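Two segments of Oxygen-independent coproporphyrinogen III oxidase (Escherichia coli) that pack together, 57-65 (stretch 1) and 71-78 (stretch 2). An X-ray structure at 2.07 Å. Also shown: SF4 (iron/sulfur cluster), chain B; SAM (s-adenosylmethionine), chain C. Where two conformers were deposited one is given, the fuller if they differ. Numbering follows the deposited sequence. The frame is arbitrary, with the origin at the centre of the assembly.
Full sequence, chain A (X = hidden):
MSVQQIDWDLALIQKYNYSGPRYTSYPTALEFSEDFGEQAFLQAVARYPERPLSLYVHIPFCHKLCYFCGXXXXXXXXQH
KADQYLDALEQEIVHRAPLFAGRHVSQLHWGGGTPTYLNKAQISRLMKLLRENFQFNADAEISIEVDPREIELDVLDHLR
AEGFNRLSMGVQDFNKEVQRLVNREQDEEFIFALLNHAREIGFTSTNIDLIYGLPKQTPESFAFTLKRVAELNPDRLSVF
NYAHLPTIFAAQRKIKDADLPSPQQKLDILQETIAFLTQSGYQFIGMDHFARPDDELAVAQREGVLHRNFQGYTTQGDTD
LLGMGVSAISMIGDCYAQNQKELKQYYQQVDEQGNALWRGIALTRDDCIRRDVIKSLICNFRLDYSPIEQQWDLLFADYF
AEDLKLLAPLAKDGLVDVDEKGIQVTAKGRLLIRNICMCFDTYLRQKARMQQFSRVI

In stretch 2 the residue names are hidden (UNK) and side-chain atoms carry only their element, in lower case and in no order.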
ATOM      1  N   VAL A  57       8.730   3.579  -7.684  1.00 11.08           N
ATOM      2  CA  VAL A  57       9.198   2.823  -8.829  1.00 11.48           C
ATOM      3  C   VAL A  57       8.694   1.352  -8.729  1.00 11.55           C
ATOM      4  O   VAL A  57       8.862   0.689  -7.676  1.00 11.56           O
ATOM      5  CB  VAL A  57      10.738   2.815  -8.942  1.00 11.02           C
ATOM      6  CG1 VAL A  57      11.132   2.052 -10.208  1.00 13.36           C
ATOM      7  CG2 VAL A  57      11.320   4.229  -8.935  1.00 14.14           C
ATOM      8  N   HIS A  58       8.018   0.887  -9.775  1.00 11.77           N
ATOM      9  CA  HIS A  58       7.512  -0.461  -9.849  1.00 11.60           C
ATOM     10  C   HIS A  58       8.616  -1.336 -10.480  1.00 12.11           C
ATOM     11  O   HIS A  58       9.134  -1.005 -11.529  1.00 13.26           O
ATOM     12  CB  HIS A  58       6.290  -0.582 -10.710  1.00 11.19           C
ATOM     13  CG  HIS A  58       5.482  -1.794 -10.378  1.00 12.69           C
ATOM     14  ND1 HIS A  58       4.765  -1.891  -9.208  1.00 13.35           N
ATOM     15  CD2 HIS A  58       5.280  -2.957 -11.054  1.00 13.81           C
ATOM     16  CE1 HIS A  58       4.128  -3.058  -9.195  1.00 15.04           C
ATOM     17  NE2 HIS A  58       4.425  -3.718 -10.304  1.00 12.18           N
ATOM     18  N   ILE A  59       8.981  -2.392  -9.807  1.00 12.20           N
ATOM     19  CA  ILE A  59       9.921  -3.373 -10.308  1.00 12.54           C
ATOM     20  C   ILE A  59       9.127  -4.681 -10.424  1.00 12.20           C
ATOM     21  O   ILE A  59       8.766  -5.281  -9.397  1.00 12.84           O
ATOM     22  CB  ILE A  59      11.134  -3.565  -9.356  1.00 11.76           C
ATOM     23  CG1 ILE A  59      11.941  -2.305  -9.054  1.00 14.56           C
ATOM     24  CG2 ILE A  59      12.097  -4.613  -9.961  1.00 12.90           C
ATOM     25  CD1 ILE A  59      12.505  -1.639 -10.241  1.00 18.30           C
ATOM     26  N   PRO A  60       8.754  -5.101 -11.631  1.00 12.43           N
ATOM     27  CA  PRO A  60       7.760  -6.158 -11.703  1.00 12.84           C
ATOM     28  C   PRO A  60       8.248  -7.593 -11.547  1.00 13.13           C
ATOM     29  O   PRO A  60       7.419  -8.460 -11.283  1.00 13.05           O
ATOM     30  CB  PRO A  60       7.156  -5.965 -13.101  1.00 12.34           C
ATOM     31  CG  PRO A  60       8.342  -5.431 -13.958  1.00 11.58           C
ATOM     32  CD  PRO A  60       9.068  -4.557 -12.982  1.00 11.48           C
ATOM     33  N   PHE A  61       9.543  -7.845 -11.632  1.00 13.33           N
ATOM     34  CA  PHE A  61      10.033  -9.177 -11.773  1.00 13.03           C
ATOM     35  C   PHE A  61      10.061  -9.957 -10.452  1.00 13.46           C
ATOM     36  O   PHE A  61      10.430  -9.413  -9.400  1.00 13.80           O
ATOM     37  CB  PHE A  61      11.431  -9.129 -12.474  1.00 13.46           C
ATOM     38  CG  PHE A  61      11.420  -8.425 -13.773  1.00 12.38           C
ATOM     39  CD1 PHE A  61      10.750  -8.925 -14.830  1.00 14.64           C
ATOM     40  CD2 PHE A  61      12.059  -7.200 -13.899  1.00 16.92           C
ATOM     41  CE1 PHE A  61      10.702  -8.211 -16.037  1.00 14.76           C
ATOM     42  CE2 PHE A  61      12.006  -6.514 -15.077  1.00 14.03           C
ATOM     43  CZ  PHE A  61      11.378  -7.031 -16.130  1.00 11.05           C
ATOM     44  N   CYS A  62       9.700 -11.234 -10.541  1.00 12.04           N
ATOM     45  CA  CYS A  62       9.843 -12.185  -9.446  1.00 12.32           C
ATOM     46  C   CYS A  62      10.544 -13.457  -9.930  1.00 12.16           C
ATOM     47  O   CYS A  62      10.436 -13.841 -11.088  1.00 10.84           O
ATOM     48  CB  CYS A  62       8.489 -12.526  -8.843  1.00 12.72           C
ATOM     49  SG  CYS A  62       7.536 -11.119  -8.277  1.00 12.55           S
ATOM     50  N   HIS A  63      11.228 -14.139  -9.016  1.00 11.75           N
ATOM     51  CA  HIS A  63      11.957 -15.384  -9.339  1.00 12.95           C
ATOM     52  C   HIS A  63      11.002 -16.566  -9.608  1.00 12.92           C
ATOM     53  O   HIS A  63      11.274 -17.411 -10.456  1.00 11.51           O
ATOM     54  CB  HIS A  63      12.911 -15.767  -8.191  1.00 12.28           C
ATOM     55  CG  HIS A  63      13.999 -14.766  -7.986  1.00 13.15           C
ATOM     56  ND1 HIS A  63      14.817 -14.340  -9.006  1.00 18.03           N
ATOM     57  CD2 HIS A  63      14.475 -14.196  -6.865  1.00 14.57           C
ATOM     58  CE1 HIS A  63      15.703 -13.480  -8.537  1.00 16.65           C
ATOM     59  NE2 HIS A  63      15.509 -13.360  -7.244  1.00 19.45           N
ATOM     60  N   LYS A  64       9.868 -16.586  -8.880  1.00 11.98           N
ATOM     61  CA  LYS A  64       9.043 -17.777  -8.766  1.00 11.94           C
ATOM     62  C   LYS A  64       7.531 -17.427  -8.572  1.00 11.78           C
ATOM     63  O   LYS A  64       7.213 -16.377  -8.001  1.00 13.16           O
ATOM     64  CB  LYS A  64       9.572 -18.596  -7.576  1.00 12.06           C
ATOM     65  CG  LYS A  64       9.057 -20.037  -7.580  1.00 13.85           C
ATOM     66  CD  LYS A  64       9.537 -20.904  -6.373  1.00 13.25           C
ATOM     67  CE  LYS A  64      11.109 -21.086  -6.296  1.00 13.40           C
ATOM     68  NZ  LYS A  64      11.451 -21.948  -5.053  1.00 13.22           N
ATOM     69  N   LEU A  65       6.638 -18.259  -9.035  1.00 11.39           N
ATOM     70  CA  LEU A  65       5.205 -17.925  -9.065  1.00 12.58           C
ATOM     71  C   LEU A  65       4.501 -18.315  -7.748  1.00 12.07           C
ATOM     72  O   LEU A  65       4.257 -19.446  -7.513  1.00 12.00           O
ATOM     73  CB  LEU A  65       4.509 -18.626 -10.215  1.00 13.18           C
ATOM     74  CG  LEU A  65       3.011 -18.449 -10.390  1.00 12.90           C
ATOM     75  CD1 LEU A  65       2.707 -16.970 -10.644  1.00 15.18           C
ATOM     76  CD2 LEU A  65       2.575 -19.287 -11.502  1.00 14.80           C
ATOM     77  N   UNK A  71      -0.600  -9.353  -7.400  0.50 12.59           N
ATOM     78  CA  UNK A  71       0.142  -8.102  -7.702  0.50 11.99           C
ATOM     79  C   UNK A  71       0.388  -7.964  -9.229  0.50 12.41           C
ATOM     80  O   UNK A  71       0.272  -8.966  -9.953  0.50 11.97           O
ATOM     81  s   UNK A  71       1.368  -8.422  -5.163  0.50  9.55           S
ATOM     82  c   UNK A  71       1.472  -8.064  -6.941  0.50 10.86           C
ATOM     83  N   UNK A  72       0.723  -6.758  -9.705  0.70 12.73           N
ATOM     84  CA  UNK A  72       1.239  -6.585 -11.047  0.70 13.05           C
ATOM     85  C   UNK A  72       2.730  -7.040 -10.999  0.70 12.93           C
ATOM     86  O   UNK A  72       3.591  -6.398 -10.414  0.70 12.19           O
ATOM     87  c   UNK A  72       1.624  -4.988 -13.005  0.70 15.61           C
ATOM     88  n   UNK A  72       0.717  -4.817 -13.956  0.70 12.06           N
ATOM     89  o   UNK A  72       2.891  -5.029 -13.255  0.70 14.97           O
ATOM     90  c   UNK A  72       1.067  -5.158 -11.560  0.70 12.69           C
ATOM     91  N   UNK A  73       2.989  -8.202 -11.576  0.70 12.73           N
ATOM     92  CA  UNK A  73       4.297  -8.833 -11.473  0.70 13.05           C
ATOM     93  C   UNK A  73       4.497  -9.779 -12.672  0.70 14.00           C
ATOM     94  O   UNK A  73       3.534 -10.187 -13.299  0.70 13.13           O
ATOM     95  c   UNK A  73       3.856 -12.110 -10.503  0.70 16.84           C
ATOM     96  c   UNK A  73       2.965 -13.259 -10.027  0.70 17.10           C
ATOM     97  c   UNK A  73       3.405 -10.765  -9.965  0.70 13.98           C
ATOM     98  n   UNK A  73       1.644 -13.194 -10.694  0.70 20.13           N
ATOM     99  c   UNK A  73       4.425  -9.596 -10.155  0.70 13.37           C
ATOM    100  N   UNK A  74       5.774 -10.083 -12.964  1.00 14.03           N
ATOM    101  CA  UNK A  74       6.192 -10.961 -14.062  1.00 14.19           C
ATOM    102  C   UNK A  74       7.209 -11.934 -13.506  1.00 12.50           C
ATOM    103  O   UNK A  74       8.288 -11.528 -13.101  1.00 14.04           O
ATOM    104  c   UNK A  74       6.881 -10.116 -15.173  1.00 14.90           C
ATOM    105  c   UNK A  74       7.467 -11.059 -16.298  1.00 16.35           C
ATOM    106  c   UNK A  74       5.848  -9.079 -15.775  1.00 20.34           C
ATOM    107  c   UNK A  74       6.492  -7.957 -16.594  1.00 21.79           C
ATOM    108  N   UNK A  75       6.894 -13.218 -13.487  1.00 12.73           N
ATOM    109  CA  UNK A  75       7.763 -14.227 -13.000  1.00 12.50           C
ATOM    110  C   UNK A  75       8.667 -14.627 -14.176  1.00 12.85           C
ATOM    111  O   UNK A  75       8.182 -14.952 -15.222  1.00 12.01           O
ATOM    112  c   UNK A  75       6.111 -15.185 -11.351  1.00 15.21           C
ATOM    113  c   UNK A  75       7.937 -16.638 -12.224  1.00 14.17           C
ATOM    114  c   UNK A  75       6.965 -15.490 -12.553  1.00 14.73           C
ATOM    115  N   UNK A  76       9.973 -14.566 -13.992  1.00 13.05           N
ATOM    116  CA  UNK A  76      10.894 -14.942 -15.025  1.00 12.75           C
ATOM    117  C   UNK A  76      12.258 -15.271 -14.446  1.00 12.82           C
ATOM    118  O   UNK A  76      12.713 -14.668 -13.501  1.00 11.44           O
ATOM    119  c   UNK A  76      11.007 -13.858 -16.095  1.00 12.63           C
ATOM    120  c   UNK A  76      11.563 -12.578 -15.528  1.00 14.17           C
ATOM    121  o   UNK A  76      11.975 -14.225 -17.098  1.00 10.42           O
ATOM    122  N   UNK A  77      12.884 -16.266 -15.063  1.00 12.39           N
ATOM    123  CA  UNK A  77      14.251 -16.595 -14.775  1.00 12.99           C
ATOM    124  C   UNK A  77      15.246 -15.896 -15.724  1.00 13.21           C
ATOM    125  O   UNK A  77      16.461 -16.042 -15.575  1.00 12.41           O
ATOM    126  c   UNK A  77      14.101 -18.356 -12.305  1.00 12.73           C
ATOM    127  n   UNK A  77      13.809 -19.867  -9.020  1.00 11.28           N
ATOM    128  c   UNK A  77      14.405 -18.123 -14.856  1.00 13.43           C
ATOM    129  c   UNK A  77      13.666 -18.889 -13.690  1.00 12.47           C
ATOM    130  n   UNK A  77      15.041 -18.090  -9.725  1.00 12.43           N
ATOM    131  n   UNK A  77      13.755 -19.246 -11.225  1.00 13.17           N
ATOM    132  c   UNK A  77      14.182 -19.058  -9.987  1.00 13.01           C
ATOM    133  N   UNK A  78      14.721 -15.186 -16.726  1.00 13.90           N
ATOM    134  CA  UNK A  78      15.563 -14.445 -17.672  1.00 15.15           C
ATOM    135  C   UNK A  78      15.994 -13.137 -17.038  1.00 14.67           C
ATOM    136  O   UNK A  78      15.380 -12.121 -17.231  1.00 13.66           O
ATOM    137  c   UNK A  78      14.001 -15.258 -21.063  1.00 23.66           C
ATOM    138  o   UNK A  78      14.790 -14.982 -21.977  1.00 27.14           O
ATOM    139  n   UNK A  78      12.718 -15.295 -21.226  1.00 23.24           N
ATOM    140  c   UNK A  78      14.805 -14.219 -18.960  1.00 14.38           C
ATOM    141  c   UNK A  78      14.502 -15.492 -19.656  1.00 18.75           C
TER
HETATM  142 FE1  SF4 B 500       6.247 -12.021  -6.576  1.00 23.82          FE
HETATM  143 FE2  SF4 B 500       3.773 -11.860  -5.615  1.00 25.67          FE
HETATM  144 FE3  SF4 B 500       5.854 -11.379  -4.206  1.00 28.86          FE
HETATM  145 FE4  SF4 B 500       5.337 -13.592  -4.884  1.00 28.04          FE
HETATM  146  S1  SF4 B 500       3.984 -12.411  -3.455  1.00 15.00           S
HETATM  147  S2  SF4 B 500       7.440 -12.871  -4.888  1.00 13.41           S
HETATM  148  S3  SF4 B 500       4.694 -13.438  -6.878  1.00 15.21           S
HETATM  149  S4  SF4 B 500       5.119 -10.250  -5.902  1.00 17.11           S
HETATM  150  N   SAM C 501       7.666  -9.625  -3.833  1.00 18.66           N
HETATM  151  CA  SAM C 501       7.973  -9.549  -2.411  1.00 18.10           C
HETATM  152  C   SAM C 501       7.486 -10.754  -1.597  1.00 19.26           C
HETATM  153  O   SAM C 501       6.569 -11.502  -2.085  1.00 18.76           O
HETATM  154  OXT SAM C 501       8.083 -10.940  -0.557  1.00 17.52           O
HETATM  155  CB  SAM C 501       7.268  -8.281  -1.890  1.00 19.99           C
HETATM  156  CG  SAM C 501       5.837  -8.306  -1.423  0.60 20.95           C
HETATM  157  SD  SAM C 501       4.606  -8.494  -2.688  0.60 19.90           S
HETATM  158  CE  SAM C 501       4.956  -7.190  -3.874  0.60 22.10           C
HETATM  159  C5' SAM C 501       3.176  -7.538  -1.942  0.60 21.76           C
HETATM  160  C4' SAM C 501       2.211  -8.257  -0.933  1.00 20.01           C
HETATM  161  O4' SAM C 501       0.889  -8.435  -1.424  1.00 22.97           O
HETATM  162  C3' SAM C 501       2.629  -9.669  -0.597  1.00 21.30           C
HETATM  163  O3' SAM C 501       3.765  -9.746   0.271  1.00 21.66           O
HETATM  164  C2' SAM C 501       1.337 -10.302  -0.064  1.00 19.23           C
HETATM  165  O2' SAM C 501       1.272 -10.208   1.359  1.00 19.09           O
HETATM  166  C1' SAM C 501       0.254  -9.435  -0.656  1.00 18.71           C
HETATM  167  N9  SAM C 501      -0.651 -10.147  -1.536  1.00 19.12           N
HETATM  168  C8  SAM C 501      -0.346 -10.542  -2.813  1.00 17.55           C
HETATM  169  N7  SAM C 501      -1.408 -11.140  -3.346  1.00 16.68           N
HETATM  170  C5  SAM C 501      -2.411 -11.109  -2.412  1.00 19.03           C
HETATM  171  C6  SAM C 501      -3.737 -11.575  -2.416  1.00 20.30           C
HETATM  172  N6  SAM C 501      -4.293 -12.175  -3.467  1.00 16.44           N
HETATM  173  N1  SAM C 501      -4.486 -11.382  -1.289  1.00 19.15           N
HETATM  174  C2  SAM C 501      -3.931 -10.750  -0.171  1.00 21.62           C
HETATM  175  N3  SAM C 501      -2.658 -10.291  -0.165  1.00 18.02           N
HETATM  176  C4  SAM C 501      -1.915 -10.486  -1.273  1.00 18.27           C
HETATM  177  O   HOH W   1      16.431 -15.813 -11.425  1.00 31.25           O

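Position 71 carries one carbon and then one sulfur, unbranched. CA-to-CB points toward stretch 1, yet the side chain makes no contact with it; the sulfur lies instead beside the SAM base. One carbon ending in sulfur is Cys-71, whose SG sits 3.6 Å from SAM C8.

Position 72 has two carbons, the second forking into one oxygen and one nitrogen: a short amide. Its backbone makes the stronger link, since His-58 NE2 donates to the O of position 72 at 2.8 Å, the acceptor lying near the plane of the imidazole. The residue is Asn-72; its OD1 comes within 4.4 Å of Pro-60 CB.

At position 73 four carbons run in a row to a terminal nitrogen. CB packs 3.9 Å from Cys-62 SG, and the last carbon of the row lies 3.8 Å from Leu-65 CD1. This is Lys-73, and its CE also reaches 3.6 Å from SF4 S3.

Position 74 shows four carbons forked at the first, with one arm two carbons long. CB meets Phe-61 CD1 at 4.1 Å, and the end of the long arm meets Pro-60 CB at the same distance. A beta-branched chain of this shape is Ile-74.

Position 75 has three carbons, one bearing the other two, and one of the pair lies 3.7 Å from Leu-65 CA. That is Val-75, whose CG2 also approaches Leu-65 CD1 at 3.9 Å.

Position 76 forks at its first carbon into an oxygen and a carbon; the carbon touches Phe-61 CD1 at 3.8 Å. It is Thr-76, and OG1 accepts from the backbone N of position 78 at 2.9 Å.

Position 77 runs three carbons, a nitrogen, then a carbon holding two more nitrogens. The chain nitrogen lies 3.2 Å from His-63 O, at too poor an angle for a hydrogen bond, and the end group lays one face over that oxygen. This is Arg-77; a water bridges NH1 and His-63 ND1.

Position 78, three carbons with oxygen and nitrogen on the third, does not touch stretch 1; it is Gln-78.

The contact works as a short parallel ladder: Ile-74 N to Pro-60 O (2.9 Å), Cys-62 N to Ile-74 O (2.9 Å) and Thr-76 N to Cys-62 O (3.0 Å). Side chains then alternate, Phe-61 with Ile-74 on one face, Cys-62 with Val-75 on the other. Backbone bonds set the register, apolar chains fill both faces, and Cys-62 SG binds SF4 FE1 at 2.3 Å.

Stretch 2, residues 71-78: CNKIVTRQ
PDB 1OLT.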